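Local coordinates for transcriptional repressor of the blcABC operon (Agrobacterium tumefaciens, PDB 3MQ0), which represses transcription of the blcABC operon, probably by binding DNA through an IclR-type helix-turn-helix domain, and is regulated via oligomerization, at the interface of chains A and B. Coordinates in Å, arbitrary orientation; residue numbers count along the deposited sequence, not the author numbering. Chains: chain A/B, Transcriptional repressor of the blcABC operon.

The interface of chains A and B. Residues chain A 28, 64-65, 68-69, 71; chain B 25-26, 29-30.
B:Arg30 NH2, a terminal guanidinium nitrogen, gives hydrogen bonds to both chains: to carboxylate oxygen A:Glu71 OE1 at 2.9 Å, in a salt bridge, and to the hydroxyl B:Thr25 OG1 at 3.0 Å. The grip on A:Glu71 is end-on, B:Arg30 NH1 donating to A:Glu71 OE2 as well, but it is not coplanar. The two planes are 47° apart: OE1 is met on its syn side but tilted from the carboxylate plane, and OE2 from above it. Within chain B, B:Arg30 NE donates to the backbone oxygen B:Thr25 O at 2.7 Å, and this side-on clasp on B:Thr25 helps fix the rotation of the guanidinium presented to A:Glu71. A:Val68 CG1 lies over the centre of one guanidinium face, 4.2 Å above the plane.

With CG1 of A:Val68 anti to the backbone N (chi1 175°), CG2 lies beside that N and packs on B:Val26 CG2 at 3.7 Å, also touching B:Thr25 OG1. The second branch of B:Val26, CG1, reaches the methyl of A:Ala28. B:Leu29 puts CD2 against A:Leu65 CD1 at 3.7 Å, the two side chains crossing at about a right angle; the same methyl also meets A:Met69 CG.

The chain B loop and the start of helix 27-41 thus pack on helix 62-71 of chain A, the recognition helix of its helix-turn-helix, and on A:Ala28 of helix 26-41. Repeated by two-fold symmetry, the patch joins the two DNA-binding domains in this dimer and probably helps set their relative placement on an operator.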
loop_
_atom_site.group_PDB
_atom_site.type_symbol
_atom_site.label_atom_id
_atom_site.label_comp_id
_atom_site.label_asym_id
_atom_site.label_seq_id
_atom_site.Cartn_x
_atom_site.Cartn_y
_atom_site.Cartn_z
ATOM N N ALA A 28 -3.035 25.706 -10.194
ATOM C CA ALA A 28 -3.934 24.573 -9.950
ATOM C C ALA A 28 -3.208 23.379 -9.320
ATOM O O ALA A 28 -3.819 22.571 -8.614
ATOM C CB ALA A 28 -4.634 24.158 -11.228
ATOM N N GLY A 64 -14.142 23.632 -11.967
ATOM C CA GLY A 64 -13.389 23.040 -13.061
ATOM C C GLY A 64 -12.251 22.156 -12.580
ATOM O O GLY A 64 -11.986 21.091 -13.138
ATOM N N LEU A 65 -11.559 22.602 -11.540
ATOM C CA LEU A 65 -10.455 21.839 -10.995
ATOM C C LEU A 65 -10.938 20.527 -10.398
ATOM O O LEU A 65 -10.371 19.477 -10.675
ATOM C CB LEU A 65 -9.691 22.662 -9.951
ATOM C CG LEU A 65 -8.558 21.975 -9.186
ATOM C CD1 LEU A 65 -7.496 21.448 -10.152
ATOM C CD2 LEU A 65 -7.934 22.956 -8.205
ATOM N N VAL A 68 -11.786 17.957 -13.158
ATOM C CA VAL A 68 -10.624 17.244 -13.703
ATOM C C VAL A 68 -10.029 16.252 -12.698
ATOM O O VAL A 68 -9.661 15.140 -13.067
ATOM C CB VAL A 68 -9.529 18.212 -14.222
ATOM C CG1 VAL A 68 -8.295 17.436 -14.657
ATOM C CG2 VAL A 68 -10.076 19.035 -15.385
ATOM N N MET A 69 -9.921 16.651 -11.427
ATOM C CA MET A 69 -9.426 15.732 -10.404
ATOM C C MET A 69 -10.280 14.468 -10.316
ATOM O O MET A 69 -9.762 13.380 -10.049
ATOM C CB MET A 69 -9.329 16.425 -9.039
ATOM C CG MET A 69 -8.352 17.597 -9.041
ATOM S SD MET A 69 -8.237 18.386 -7.446
ATOM C CE MET A 69 -7.479 17.073 -6.486
ATOM N N GLU A 71 -12.222 13.312 -12.925
ATOM C CA GLU A 71 -12.048 12.635 -14.209
ATOM C C GLU A 71 -10.827 11.739 -14.178
ATOM O O GLU A 71 -10.879 10.615 -14.662
ATOM C CB GLU A 71 -11.924 13.664 -15.337
ATOM C CG GLU A 71 -11.568 13.076 -16.692
ATOM C CD GLU A 71 -11.112 14.130 -17.696
ATOM O OE1 GLU A 71 -11.509 15.308 -17.560
ATOM O OE2 GLU A 71 -10.346 13.774 -18.622
ATOM N N THR B 25 -8.628 20.690 -20.450
ATOM C CA THR B 25 -8.862 21.593 -19.328
ATOM C C THR B 25 -7.792 21.381 -18.240
ATOM O O THR B 25 -7.229 20.298 -18.126
ATOM C CB THR B 25 -10.272 21.401 -18.759
ATOM O OG1 THR B 25 -10.494 20.014 -18.487
ATOM C CG2 THR B 25 -11.318 21.866 -19.774
ATOM N N VAL B 26 -7.522 22.425 -17.456
ATOM C CA VAL B 26 -6.465 22.413 -16.432
ATOM C C VAL B 26 -5.188 21.701 -16.887
ATOM O O VAL B 26 -4.779 20.707 -16.299
ATOM C CB VAL B 26 -6.959 21.812 -15.106
ATOM C CG1 VAL B 26 -6.041 22.244 -13.971
ATOM C CG2 VAL B 26 -8.378 22.290 -14.821
ATOM N N LEU B 29 -2.212 20.371 -14.525
ATOM C CA LEU B 29 -2.576 19.198 -13.751
ATOM C C LEU B 29 -2.524 17.922 -14.603
ATOM O O LEU B 29 -2.000 16.904 -14.159
ATOM C CB LEU B 29 -3.965 19.371 -13.136
ATOM C CG LEU B 29 -4.417 18.209 -12.268
ATOM C CD1 LEU B 29 -3.388 17.893 -11.186
ATOM C CD2 LEU B 29 -5.764 18.598 -11.659
ATOM N N ARG B 30 -3.081 17.972 -15.811
ATOM C CA ARG B 30 -3.044 16.813 -16.701
ATOM C C ARG B 30 -1.608 16.369 -16.984
ATOM O O ARG B 30 -1.317 15.172 -16.939
ATOM C CB ARG B 30 -3.785 17.103 -18.003
ATOM C CG ARG B 30 -5.290 17.293 -17.816
ATOM C CD ARG B 30 -5.983 17.428 -19.156
ATOM N NE ARG B 30 -7.408 17.707 -18.997
ATOM C CZ ARG B 30 -8.334 16.774 -18.809
ATOM N NH1 ARG B 30 -7.991 15.487 -18.733
ATOM N NH2 ARG B 30 -9.604 17.130 -18.697
#